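Local coordinates for protein CurD (Moorea producens 3L, PDB 5KP7) that probably acts as a hydroxymethylglutaryl-CoA synthase of the thiolase-like superfamily and binds 4'-phosphopantetheine, at residues 73-77 and 437-441; 95-101 and 123-127; 100-104 and 115-119; 138-142 and 322-327; 161-167 and 196-202. The protein carries 3 engineered substitutions. All coordinates share one frame; numbering follows the deposited sequence.

Contact 1 (73-77 and 437-441). With SO4 (sulfate ion), chain C.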
# COMPACT_ATOMS: atom_id res chain seq x y z
N GLU A 73 18.92 -4.51 -7.26
CA GLU A 73 17.62 -5.13 -7.06
C GLU A 73 16.64 -4.42 -7.97
O GLU A 73 16.84 -3.24 -8.35
CB GLU A 73 17.16 -5.00 -5.62
CG GLU A 73 18.11 -5.64 -4.60
CD GLU A 73 17.54 -5.52 -3.21
OE1 GLU A 73 17.65 -4.40 -2.63
OE2 GLU A 73 16.94 -6.53 -2.70
N ASP A 74 15.59 -5.15 -8.33
CA ASP A 74 14.52 -4.58 -9.13
C ASP A 74 13.21 -5.29 -8.76
O ASP A 74 13.20 -6.13 -7.85
CB ASP A 74 14.92 -4.61 -10.62
CG ASP A 74 14.86 -5.98 -11.25
OD1 ASP A 74 14.39 -6.92 -10.58
OD2 ASP A 74 15.25 -6.09 -12.44
N PRO A 75 12.09 -4.97 -9.41
CA PRO A 75 10.85 -5.62 -9.01
C PRO A 75 10.83 -7.11 -9.24
O PRO A 75 10.14 -7.81 -8.53
CB PRO A 75 9.78 -4.88 -9.82
CG PRO A 75 10.38 -3.54 -10.04
CD PRO A 75 11.84 -3.80 -10.28
N VAL A 76 11.59 -7.62 -10.21
CA VAL A 76 11.72 -9.06 -10.43
C VAL A 76 12.42 -9.72 -9.25
O VAL A 76 11.96 -10.72 -8.72
CB VAL A 76 12.48 -9.37 -11.76
CG1 VAL A 76 12.76 -10.86 -11.90
CG2 VAL A 76 11.68 -8.86 -12.96
N SER A 77 13.58 -9.20 -8.87
CA SER A 77 14.32 -9.78 -7.77
C SER A 77 13.53 -9.69 -6.46
O SER A 77 13.50 -10.66 -5.70
CB SER A 77 15.74 -9.20 -7.66
OG SER A 77 15.79 -7.90 -7.14
N HIS A 437 18.37 -7.68 -21.78
CA HIS A 437 18.07 -8.92 -21.07
C HIS A 437 18.58 -8.83 -19.66
O HIS A 437 19.78 -8.60 -19.44
CB HIS A 437 18.73 -10.12 -21.77
CG HIS A 437 18.25 -11.45 -21.26
ND1 HIS A 437 19.03 -12.59 -21.34
CD2 HIS A 437 17.07 -11.85 -20.73
CE1 HIS A 437 18.36 -13.63 -20.86
NE2 HIS A 437 17.16 -13.20 -20.50
N ARG A 438 17.67 -8.96 -18.69
CA ARG A 438 18.07 -8.87 -17.28
C ARG A 438 18.58 -10.22 -16.81
O ARG A 438 17.96 -11.26 -17.07
CB ARG A 438 16.92 -8.37 -16.41
CG ARG A 438 16.42 -7.03 -16.86
CD ARG A 438 15.76 -6.22 -15.76
NE ARG A 438 15.49 -4.86 -16.27
CZ ARG A 438 15.34 -3.79 -15.53
NH1 ARG A 438 15.42 -3.84 -14.21
NH2 ARG A 438 15.12 -2.62 -16.14
N LYS A 439 19.73 -10.19 -16.15
CA LYS A 439 20.38 -11.40 -15.63
C LYS A 439 20.40 -11.29 -14.12
O LYS A 439 20.85 -10.26 -13.59
CB LYS A 439 21.79 -11.51 -16.14
CG LYS A 439 21.98 -11.12 -17.59
CD LYS A 439 21.46 -12.03 -18.66
CE LYS A 439 22.02 -11.52 -20.01
NZ LYS A 439 21.99 -12.31 -21.31
N TYR A 440 19.98 -12.36 -13.47
CA TYR A 440 19.90 -12.42 -12.02
C TYR A 440 20.80 -13.51 -11.45
O TYR A 440 21.19 -14.47 -12.18
CB TYR A 440 18.44 -12.61 -11.55
CG TYR A 440 17.53 -11.53 -12.07
CD1 TYR A 440 16.95 -11.63 -13.33
CD2 TYR A 440 17.28 -10.35 -11.33
CE1 TYR A 440 16.14 -10.62 -13.82
CE2 TYR A 440 16.45 -9.34 -11.82
CZ TYR A 440 15.89 -9.47 -13.06
OH TYR A 440 15.10 -8.47 -13.56
N GLU A 441 21.14 -13.38 -10.18
CA GLU A 441 22.09 -14.30 -9.51
C GLU A 441 21.59 -14.57 -8.09
O GLU A 441 21.16 -13.66 -7.40
CB GLU A 441 23.49 -13.66 -9.45
CG GLU A 441 24.57 -14.52 -8.87
CD GLU A 441 25.97 -13.91 -8.95
OE1 GLU A 441 26.15 -12.76 -9.40
OE2 GLU A 441 26.88 -14.62 -8.52
S SO4 C . 24.55 -14.70 -21.84
O1 SO4 C . 25.04 -16.09 -21.93
O2 SO4 C . 24.94 -13.95 -23.05
O3 SO4 C . 23.07 -14.72 -21.72
O4 SO4 C . 25.12 -14.05 -20.64
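D74 meets R438 and Y440 at the start of helix 75-89. It is the N-cap residue and forms a capping box with S77. R438 and Y440 belong to strand 437-442, an outermost strand of a small antiparallel sheet. From D74 CB outward, every atom has a neighbour. CB points at the strand and lies 3.7 Å from R438 NH1. CG stands between the backbone N and the carbonyl carbon (chi1 75°), which leaves OD1 at the helix start and sends OD2 to the strand. OD1 accepts from S77 N at 3.0 Å. The box is completed by D74 N, which donates to S77 OG. OD2 takes two donors. Y440 OH donates to D74 OD2 at 2.6 Å, and meets it at its syn lone pair. R438 NH1 makes a salt bridge of 2.9 Å with OD2 from the anti side, 19° out of the carboxylate plane. These bonds fix the rotation of the carboxylate, and the arginine and helix start would probably favour its ionised form. With an alanine here, R438 would probably lose this anionic mate, Y440 OH its acceptor and the helix its side-chain cap. The Y440 ring is turned 60° from the carboxylate. Y122 of helix 115-123 meets that ring edge-to-face. Between R438 and Y440, K439 NZ donates to H437 ND1 and to O3 of a sulfate, probably from the crystallisation liquor. V76 makes a CH-pi contact over one face of the Y440 ring, with CG1 3.6 Å from Y440 CZ.

Contact 2 (95-101 and 123-127)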
# COMPACT_ATOMS: atom_id res chain seq x y z
N LYS A 95 4.17 -27.87 -7.02
CA LYS A 95 4.81 -26.79 -7.81
C LYS A 95 4.35 -26.82 -9.24
O LYS A 95 4.06 -25.78 -9.84
CB LYS A 95 6.34 -26.94 -7.75
CG LYS A 95 7.15 -25.90 -8.53
CD LYS A 95 8.62 -26.05 -8.17
CE LYS A 95 9.53 -25.11 -8.93
NZ LYS A 95 11.00 -25.23 -8.60
N GLN A 96 4.26 -28.02 -9.81
CA GLN A 96 3.75 -28.19 -11.16
C GLN A 96 2.29 -27.81 -11.34
O GLN A 96 1.89 -27.50 -12.45
CB GLN A 96 3.98 -29.63 -11.66
CG GLN A 96 5.45 -29.95 -11.81
CD GLN A 96 6.11 -29.07 -12.84
OE1 GLN A 96 5.66 -29.00 -13.97
NE2 GLN A 96 7.14 -28.36 -12.44
N ARG A 97 1.50 -27.80 -10.27
CA ARG A 97 0.12 -27.35 -10.34
C ARG A 97 -0.04 -25.82 -10.50
O ARG A 97 -1.14 -25.39 -10.79
CB ARG A 97 -0.69 -27.84 -9.13
CG ARG A 97 -0.99 -29.34 -9.17
CD ARG A 97 -1.65 -29.82 -7.90
NE ARG A 97 -1.99 -31.25 -8.01
CZ ARG A 97 -1.40 -32.27 -7.37
NH1 ARG A 97 -0.41 -32.08 -6.49
NH2 ARG A 97 -1.82 -33.51 -7.60
N ILE A 98 1.01 -25.04 -10.30
CA ILE A 98 0.92 -23.59 -10.53
C ILE A 98 0.83 -23.37 -12.06
O ILE A 98 1.79 -23.63 -12.78
CB ILE A 98 2.09 -22.81 -9.93
CG1 ILE A 98 2.11 -22.99 -8.40
CG2 ILE A 98 1.99 -21.34 -10.33
CD1 ILE A 98 3.41 -22.55 -7.73
N GLU A 99 -0.34 -22.95 -12.53
CA GLU A 99 -0.57 -22.74 -13.95
C GLU A 99 -0.93 -21.29 -14.32
O GLU A 99 -1.34 -21.04 -15.45
CB GLU A 99 -1.66 -23.69 -14.45
CG GLU A 99 -1.23 -25.15 -14.28
CD GLU A 99 -1.95 -26.12 -15.18
OE1 GLU A 99 -2.94 -25.75 -15.85
OE2 GLU A 99 -1.51 -27.31 -15.18
N MET A 100 -0.79 -20.36 -13.38
CA MET A 100 -0.93 -18.95 -13.68
C MET A 100 -0.01 -18.17 -12.76
O MET A 100 0.00 -18.45 -11.54
CB MET A 100 -2.38 -18.49 -13.52
CG MET A 100 -2.58 -17.03 -13.92
SD MET A 100 -4.31 -16.52 -14.11
CE MET A 100 -4.92 -16.63 -12.50
N VAL A 101 0.75 -17.24 -13.34
CA VAL A 101 1.59 -16.31 -12.58
C VAL A 101 1.15 -14.90 -12.99
O VAL A 101 1.25 -14.55 -14.17
CB VAL A 101 3.08 -16.51 -12.89
CG1 VAL A 101 3.91 -15.44 -12.20
CG2 VAL A 101 3.56 -17.88 -12.45
N LEU A 123 12.12 -19.22 -10.53
CA LEU A 123 11.48 -20.11 -9.56
C LEU A 123 11.36 -21.54 -10.08
O LEU A 123 11.00 -22.43 -9.32
CB LEU A 123 10.10 -19.60 -9.17
CG LEU A 123 10.04 -18.29 -8.35
CD1 LEU A 123 8.58 -17.86 -8.22
CD2 LEU A 123 10.67 -18.41 -6.99
N GLY A 124 11.70 -21.78 -11.34
CA GLY A 124 11.66 -23.13 -11.91
C GLY A 124 10.26 -23.66 -12.15
O GLY A 124 10.02 -24.86 -12.00
N LEU A 125 9.32 -22.79 -12.49
CA LEU A 125 7.92 -23.19 -12.63
C LEU A 125 7.68 -23.87 -13.97
O LEU A 125 8.51 -23.82 -14.87
CB LEU A 125 7.00 -21.96 -12.45
CG LEU A 125 7.12 -21.25 -11.11
CD1 LEU A 125 6.08 -20.13 -11.07
CD2 LEU A 125 6.90 -22.20 -9.94
N SER A 126 6.52 -24.52 -14.08
CA SER A 126 6.12 -25.21 -15.31
C SER A 126 6.05 -24.28 -16.52
O SER A 126 5.66 -23.09 -16.38
CB SER A 126 4.73 -25.83 -15.13
OG SER A 126 4.36 -26.56 -16.30
N ARG A 127 6.36 -24.82 -17.71
CA ARG A 127 6.11 -24.08 -18.93
C ARG A 127 4.63 -24.04 -19.30
O ARG A 127 4.21 -23.17 -20.09
CB ARG A 127 6.95 -24.63 -20.09
CG ARG A 127 8.40 -24.29 -19.95
CD ARG A 127 9.18 -24.61 -21.21
NE ARG A 127 10.54 -24.06 -21.12
CZ ARG A 127 11.38 -23.95 -22.16
NH1 ARG A 127 11.03 -24.36 -23.36
NH2 ARG A 127 12.58 -23.37 -21.98
O HOH W 1 4.44 -24.40 -12.17
O HOH W 2 9.20 -27.02 -13.64
O HOH W 3 1.74 -27.18 -15.25
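L125 fills the space beside V101, I98 and K95, and its two methyls share the work. CD1 lies 3.6 Å from V101 CG2. CD2 meets I98 CD1 at 4.1 Å and the K95 chain at CG. L125 and K95 cross at about a right angle. The lysine is fully extended, with CG opposite the backbone N (chi1 179°), and this carries NZ past the leucine to the end of helix 115-123. There K95 NZ donates to L123 O at 2.9 Å, in the carbonyl plane. That helix ends in a Schellman motif, with G124 at positive phi. A CB on G124 would run into K95 NZ, so the glycine suits both the turn and the lysine. Packing is looser on the side of Q96 and S126, where water does much of the joining. Q96 OE1 comes no nearer than 3.5 Å to S126 CB. One water accepts from Q96 NE2 and donates to G124 O. Another accepts from S126 N at 2.8 Å and donates to K95 O and I98 O, so it ties the loop to both the helix end and the strand. S126 OG turns to N128 N, beyond the segment.

Contact 3 (100-104 and 115-119); sequences MVITC and MSTYI
Strand 100-104 and helix 115-119 run at 124° to each other, with axes 8.0 Å apart at closest approach, and T103 lies nearest S116. Both of these side chains point across the contact. T103 OG1 donates to S116 OG at 2.8 Å. Its position, opposite the carbonyl carbon (chi1 -59°), turns the hydroxyl to the serine and leaves CG2 for the methionine. S116 OG is also hydrogen-bonded to F132 O on the next strand. The buried serine hydroxyl therefore joins the helix to two strands. I119 approaches T103 tip to tip, and its CD1 comes to 3.3 Å from T103 OG1. This sets an apolar methyl against the side of a polar link. T103 CG2 faces M115, 4.0 Å from both CB and CE of that residue. The methionine chain bends at chi3 (-73°) and crosses the threonine at about a right angle. V101 brings its other methyl here. CG1 lies 3.7 Å from S116 OG and also touches I119 CG2 more loosely. The two segments belong to a beta-alpha-beta unit of strand 98-104, helix 115-123 and strand 130-134, in which the two strands are parallel neighbours. Helix 75-89 packs beside M115 and I119, through P75, V76 and A79. Strand 161-168 flanks the unit as well, with T167 against T103 and I165 against I119.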
# COMPACT_ATOMS: atom_id res chain seq x y z
N MET A 100 -0.79 -20.36 -13.38
CA MET A 100 -0.93 -18.95 -13.68
C MET A 100 -0.01 -18.17 -12.76
O MET A 100 0.00 -18.45 -11.54
CB MET A 100 -2.38 -18.49 -13.52
CG MET A 100 -2.58 -17.03 -13.92
SD MET A 100 -4.31 -16.52 -14.11
CE MET A 100 -4.92 -16.63 -12.50
N VAL A 101 0.75 -17.24 -13.34
CA VAL A 101 1.59 -16.31 -12.58
C VAL A 101 1.15 -14.90 -12.99
O VAL A 101 1.25 -14.55 -14.17
CB VAL A 101 3.08 -16.51 -12.89
CG1 VAL A 101 3.91 -15.44 -12.20
CG2 VAL A 101 3.56 -17.88 -12.45
N ILE A 102 0.62 -14.14 -12.04
CA ILE A 102 0.22 -12.76 -12.26
C ILE A 102 1.14 -11.87 -11.46
O ILE A 102 1.20 -11.97 -10.21
CB ILE A 102 -1.23 -12.47 -11.85
CG1 ILE A 102 -2.19 -13.46 -12.53
CG2 ILE A 102 -1.56 -11.04 -12.23
CD1 ILE A 102 -3.66 -13.21 -12.23
N THR A 103 1.88 -11.00 -12.13
CA THR A 103 2.68 -9.99 -11.45
C THR A 103 1.89 -8.70 -11.44
O THR A 103 1.38 -8.27 -12.47
CB THR A 103 4.04 -9.81 -12.15
OG1 THR A 103 4.71 -11.07 -12.15
CG2 THR A 103 4.88 -8.82 -11.40
N CYS A 104 1.78 -8.08 -10.28
CA CYS A 104 0.95 -6.88 -10.07
C CYS A 104 1.88 -5.77 -9.70
O CYS A 104 2.61 -5.87 -8.68
CB CYS A 104 -0.06 -7.15 -8.96
SG CYS A 104 -1.13 -8.57 -9.33
N MET A 115 6.89 -9.22 -16.19
CA MET A 115 7.90 -9.70 -15.22
C MET A 115 7.66 -11.16 -14.86
O MET A 115 8.58 -11.84 -14.39
CB MET A 115 7.91 -8.78 -13.99
CG MET A 115 8.51 -7.48 -14.38
SD MET A 115 8.75 -6.28 -13.03
CE MET A 115 7.07 -5.76 -12.73
N SER A 116 6.45 -11.65 -15.10
CA SER A 116 6.11 -13.03 -14.82
C SER A 116 7.03 -14.03 -15.53
O SER A 116 7.27 -15.11 -15.00
CB SER A 116 4.65 -13.29 -15.19
OG SER A 116 3.81 -12.44 -14.41
N THR A 117 7.51 -13.69 -16.72
CA THR A 117 8.42 -14.58 -17.47
C THR A 117 9.75 -14.83 -16.72
O THR A 117 10.15 -15.97 -16.53
CB THR A 117 8.70 -14.03 -18.88
OG1 THR A 117 9.26 -12.70 -18.81
CG2 THR A 117 7.40 -13.93 -19.67
N TYR A 118 10.37 -13.77 -16.23
CA TYR A 118 11.58 -13.90 -15.39
C TYR A 118 11.29 -14.62 -14.10
O TYR A 118 12.07 -15.46 -13.67
CB TYR A 118 12.14 -12.52 -15.06
CG TYR A 118 12.81 -11.81 -16.21
CD1 TYR A 118 14.03 -12.25 -16.70
CD2 TYR A 118 12.33 -10.62 -16.69
CE1 TYR A 118 14.69 -11.57 -17.72
CE2 TYR A 118 12.98 -9.92 -17.71
CZ TYR A 118 14.17 -10.42 -18.22
OH TYR A 118 14.82 -9.73 -19.22
N ILE A 119 10.15 -14.33 -13.49
CA ILE A 119 9.77 -14.95 -12.23
C ILE A 119 9.61 -16.46 -12.40
O ILE A 119 10.15 -17.27 -11.64
CB ILE A 119 8.53 -14.27 -11.63
CG1 ILE A 119 8.88 -12.84 -11.17
CG2 ILE A 119 7.97 -15.07 -10.47
CD1 ILE A 119 7.69 -11.91 -11.07

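Contact 4 (138-142 and 322-327); sequences CYSGT and MGATLF
C138 and M322 meet sulfur against backbone. The thiol stands opposite the C138 carbonyl carbon (chi1 -53°), which puts SG 3.4 Å from M322 CA. M322 SD lies 3.9 Å from C138 SG, but the methionine end leads away. Further along both segments, F327 turns the edge of its ring to helix 140-154. G141 O lies near the ring plane, 3.2 Å from F327 CZ. T142 and L326 cross obliquely, with L326 CD2 at 3.5 Å from T142 OG1, which is hydrogen-bonded to Y359 OH. Two glycines let the backbones come this close. A CB on G141 would strike G323 O and the F327 ring, and one on G323 would strike S140 OG. G323 CA makes a CA-H...O contact of 3.4 Å with C138 O. A water accepts from T142 N and lies 2.9 Å from C138 O. These helix starts meet near the centre of the folded chain, as in the thiolase-like fold, where two buried helices come together near the active site. Nearest atoms of the M322 side chain lie about 6 Å from the bound 4'-phosphopantetheine and about 4 Å from the side chain of N320, which binds it. The chemistry is mainly apolar and CH-to-oxygen. Polar groups are met by water and by outside partners such as D168, which accepts from G323 N. Close fit, rather than charge, therefore probably sets the spacing beside the pocket.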
# COMPACT_ATOMS: atom_id res chain seq x y z
N CYS A 138 -2.18 1.09 -7.15
CA CYS A 138 -2.07 0.18 -6.01
C CYS A 138 -3.20 -0.84 -5.90
O CYS A 138 -3.15 -1.68 -5.02
CB CYS A 138 -1.97 0.96 -4.69
SG CYS A 138 -0.68 2.21 -4.67
N TYR A 139 -4.19 -0.78 -6.78
CA TYR A 139 -5.25 -1.79 -6.88
C TYR A 139 -4.76 -3.06 -7.57
O TYR A 139 -5.43 -4.08 -7.56
CB TYR A 139 -6.48 -1.18 -7.61
CG TYR A 139 -7.64 -2.11 -7.84
CD1 TYR A 139 -8.35 -2.65 -6.81
CD2 TYR A 139 -8.06 -2.39 -9.15
CE1 TYR A 139 -9.40 -3.54 -7.02
CE2 TYR A 139 -9.11 -3.24 -9.37
CZ TYR A 139 -9.78 -3.81 -8.30
OH TYR A 139 -10.84 -4.67 -8.55
N SER A 140 -3.58 -3.00 -8.19
CA SER A 140 -3.09 -4.12 -9.00
C SER A 140 -3.11 -5.44 -8.23
O SER A 140 -3.51 -6.48 -8.76
CB SER A 140 -1.69 -3.80 -9.51
OG SER A 140 -0.75 -3.71 -8.44
N GLY A 141 -2.62 -5.43 -6.99
CA GLY A 141 -2.57 -6.68 -6.22
C GLY A 141 -3.93 -7.32 -6.01
O GLY A 141 -4.14 -8.53 -6.23
N THR A 142 -4.88 -6.52 -5.55
CA THR A 142 -6.22 -6.99 -5.37
C THR A 142 -6.82 -7.52 -6.69
O THR A 142 -7.45 -8.58 -6.70
CB THR A 142 -7.10 -5.91 -4.73
OG1 THR A 142 -6.63 -5.71 -3.39
CG2 THR A 142 -8.57 -6.29 -4.73
N MET A 322 2.97 0.23 -2.60
CA MET A 322 2.03 0.31 -3.71
C MET A 322 1.09 -0.84 -3.75
O MET A 322 0.42 -1.09 -2.76
CB MET A 322 2.76 0.52 -5.06
CG MET A 322 3.78 1.58 -5.10
SD MET A 322 3.08 3.11 -4.65
CE MET A 322 4.50 3.67 -3.71
N GLY A 323 1.06 -1.62 -4.83
CA GLY A 323 0.07 -2.69 -4.93
C GLY A 323 0.20 -3.85 -3.96
O GLY A 323 -0.74 -4.62 -3.84
N ALA A 324 1.35 -3.97 -3.28
CA ALA A 324 1.58 -4.99 -2.28
C ALA A 324 1.16 -4.56 -0.85
O ALA A 324 1.12 -5.39 0.06
CB ALA A 324 3.06 -5.36 -2.26
N THR A 325 0.86 -3.28 -0.64
CA THR A 325 0.73 -2.77 0.73
C THR A 325 -0.43 -3.42 1.47
O THR A 325 -0.29 -3.81 2.64
CB THR A 325 0.60 -1.24 0.79
OG1 THR A 325 1.64 -0.65 0.01
CG2 THR A 325 0.69 -0.76 2.22
N LEU A 326 -1.58 -3.53 0.83
CA LEU A 326 -2.74 -4.19 1.50
C LEU A 326 -2.43 -5.65 1.91
O LEU A 326 -2.88 -6.13 2.95
CB LEU A 326 -3.99 -4.13 0.59
CG LEU A 326 -5.21 -4.92 1.05
CD1 LEU A 326 -5.73 -4.38 2.37
CD2 LEU A 326 -6.32 -4.79 -0.00
N PHE A 327 -1.66 -6.36 1.09
CA PHE A 327 -1.29 -7.73 1.41
C PHE A 327 -0.31 -7.77 2.57
O PHE A 327 -0.41 -8.67 3.42
CB PHE A 327 -0.73 -8.48 0.20
CG PHE A 327 -1.72 -8.61 -0.96
CD1 PHE A 327 -3.08 -8.60 -0.75
CD2 PHE A 327 -1.24 -8.77 -2.24
CE1 PHE A 327 -3.98 -8.72 -1.81
CE2 PHE A 327 -2.13 -8.91 -3.31
CZ PHE A 327 -3.50 -8.89 -3.07
O HOH W 4 -4.01 -4.18 -3.93
O HOH W 5 1.06 -1.66 -8.09

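Contact 5 (161-167 and 196-202); sequences KALVIAT and AVALLVS
Strands 161-168 and 195-202 are antiparallel neighbours in the large mixed sheet, paired here from A162 and V201 to T167 and A196. Three hydrogen-bonded pairs hold the backbones: A162 with V201, V164 with L199, and A166 with V197. Each pair has two N-H...O bonds. In the middle one, V164 N donates to L199 O at 2.8 Å, and L199 N to V164 O at 2.7 Å. The A166-V197 bonds are less straight, and A166 N approaches V197 O 22° out of the carbonyl plane. Non-hydrogen-bonded pairs lie between them, and there CA-H groups meet carbonyls, as L163 CA does with L199 O at 3.4 Å. I165 CG1 packs on A198 CB at 3.9 Å, on the face covered by helix 75-89. On the other face V164 CG2 touches V201 CG2 at 4.4 Å, beneath A148 of helix 140-154. K161 closes one end. Its CD passes both L200 methyls, CD1 and CD2, at 4.1 Å, and the chain bends at chi4 (-65°) before NZ makes a salt bridge with E31 of strand 29-36. S202 OG is hydrogen-bonded to E31 too. An alanine in place of K161 would probably leave the E31 carboxylate without its positive mate and uncover the L200 methyls. At the other end T167 OG1 is hydrogen-bonded to P75 O. Strand 195-202 is antiparallel to both of its neighbours, between helix layers. This is the 3-2-4-5-1 strand order of a thiolase-like domain, with its fifth strand antiparallel to the rest.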
# COMPACT_ATOMS: atom_id res chain seq x y z
N LYS A 161 -3.24 -24.20 -9.28
CA LYS A 161 -2.99 -23.09 -8.36
C LYS A 161 -2.57 -21.87 -9.16
O LYS A 161 -2.14 -21.98 -10.32
CB LYS A 161 -1.87 -23.47 -7.39
CG LYS A 161 -2.17 -24.73 -6.55
CD LYS A 161 -1.05 -24.99 -5.55
CE LYS A 161 -1.15 -26.37 -4.89
NZ LYS A 161 -2.36 -26.59 -4.04
N ALA A 162 -2.66 -20.72 -8.53
CA ALA A 162 -2.17 -19.48 -9.13
C ALA A 162 -1.19 -18.84 -8.19
O ALA A 162 -1.37 -18.89 -6.97
CB ALA A 162 -3.32 -18.51 -9.45
N LEU A 163 -0.17 -18.19 -8.74
CA LEU A 163 0.77 -17.44 -7.94
C LEU A 163 0.62 -15.96 -8.31
O LEU A 163 0.81 -15.60 -9.47
CB LEU A 163 2.21 -17.90 -8.22
CG LEU A 163 3.35 -17.25 -7.47
CD1 LEU A 163 3.26 -17.53 -5.98
CD2 LEU A 163 4.70 -17.72 -8.04
N VAL A 164 0.26 -15.15 -7.32
CA VAL A 164 0.04 -13.72 -7.53
C VAL A 164 1.11 -12.99 -6.72
O VAL A 164 1.21 -13.20 -5.51
CB VAL A 164 -1.36 -13.29 -7.04
CG1 VAL A 164 -1.52 -11.78 -7.19
CG2 VAL A 164 -2.46 -14.03 -7.80
N ILE A 165 1.92 -12.17 -7.39
CA ILE A 165 2.97 -11.45 -6.69
C ILE A 165 2.82 -9.98 -6.97
O ILE A 165 2.90 -9.54 -8.13
CB ILE A 165 4.41 -11.88 -7.06
CG1 ILE A 165 4.55 -13.41 -7.01
CG2 ILE A 165 5.42 -11.21 -6.14
CD1 ILE A 165 5.87 -13.90 -7.59
N ALA A 166 2.59 -9.22 -5.91
CA ALA A 166 2.55 -7.76 -5.98
C ALA A 166 3.96 -7.28 -5.61
O ALA A 166 4.49 -7.63 -4.55
CB ALA A 166 1.51 -7.17 -5.03
N THR A 167 4.58 -6.54 -6.51
CA THR A 167 5.96 -6.08 -6.35
C THR A 167 6.12 -4.67 -6.85
O THR A 167 5.64 -4.33 -7.94
CB THR A 167 6.96 -7.03 -7.08
OG1 THR A 167 8.27 -6.56 -6.86
CG2 THR A 167 6.67 -7.14 -8.56
N ALA A 196 7.64 -6.60 -1.79
CA ALA A 196 6.81 -7.53 -2.55
C ALA A 196 6.15 -8.53 -1.64
O ALA A 196 6.69 -8.92 -0.59
CB ALA A 196 7.66 -8.25 -3.58
N VAL A 197 4.94 -8.92 -2.00
CA VAL A 197 4.19 -9.93 -1.30
C VAL A 197 3.69 -10.95 -2.30
O VAL A 197 3.03 -10.59 -3.30
CB VAL A 197 3.02 -9.37 -0.42
CG1 VAL A 197 2.33 -10.52 0.32
CG2 VAL A 197 3.52 -8.33 0.55
N ALA A 198 3.99 -12.22 -2.04
CA ALA A 198 3.57 -13.33 -2.89
C ALA A 198 2.47 -14.13 -2.26
O ALA A 198 2.54 -14.46 -1.06
CB ALA A 198 4.75 -14.25 -3.17
N LEU A 199 1.44 -14.42 -3.06
CA LEU A 199 0.29 -15.22 -2.63
C LEU A 199 0.16 -16.46 -3.50
O LEU A 199 0.14 -16.35 -4.74
CB LEU A 199 -1.03 -14.44 -2.77
CG LEU A 199 -1.11 -13.06 -2.13
CD1 LEU A 199 -2.49 -12.45 -2.33
CD2 LEU A 199 -0.75 -13.11 -0.68
N LEU A 200 0.04 -17.62 -2.87
CA LEU A 200 -0.36 -18.83 -3.58
C LEU A 200 -1.83 -18.99 -3.37
O LEU A 200 -2.28 -19.00 -2.24
CB LEU A 200 0.42 -20.03 -3.06
CG LEU A 200 0.23 -21.39 -3.74
CD1 LEU A 200 0.69 -21.32 -5.18
CD2 LEU A 200 0.90 -22.51 -2.98
N VAL A 201 -2.60 -19.08 -4.46
CA VAL A 201 -4.04 -19.14 -4.40
C VAL A 201 -4.53 -20.51 -4.89
O VAL A 201 -4.09 -21.00 -5.94
CB VAL A 201 -4.67 -18.00 -5.24
CG1 VAL A 201 -6.19 -18.10 -5.27
CG2 VAL A 201 -4.18 -16.66 -4.71
N SER A 202 -5.46 -21.12 -4.15
CA SER A 202 -5.91 -22.47 -4.44
C SER A 202 -7.23 -22.78 -3.72
O SER A 202 -7.80 -21.92 -3.04
CB SER A 202 -4.85 -23.47 -3.96
OG SER A 202 -4.94 -23.66 -2.55

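From the N terminus, 73-77 opens contact 1, which closes only at 437-441, near the end of the chain. The other four contacts nest inside that long loop. Contacts 2 and 3 come next. Both use strand 98-104, and they reach the end and the start of helix 115-123. Contact 4 opens at 138-142 after both have closed, and ends at 322-327. Contact 5 is nested within it. Contacts 2, 3 and 5 share one sheet, since strands 98-104 and 161-168 are neighbours. Contact 4 ties helix 140-154 to helix 325-336 and packs on contact 5 through A324 and F327. Contact 1 adds the C-terminal strand, touching contact 3 at Y118 and contact 5 at T167.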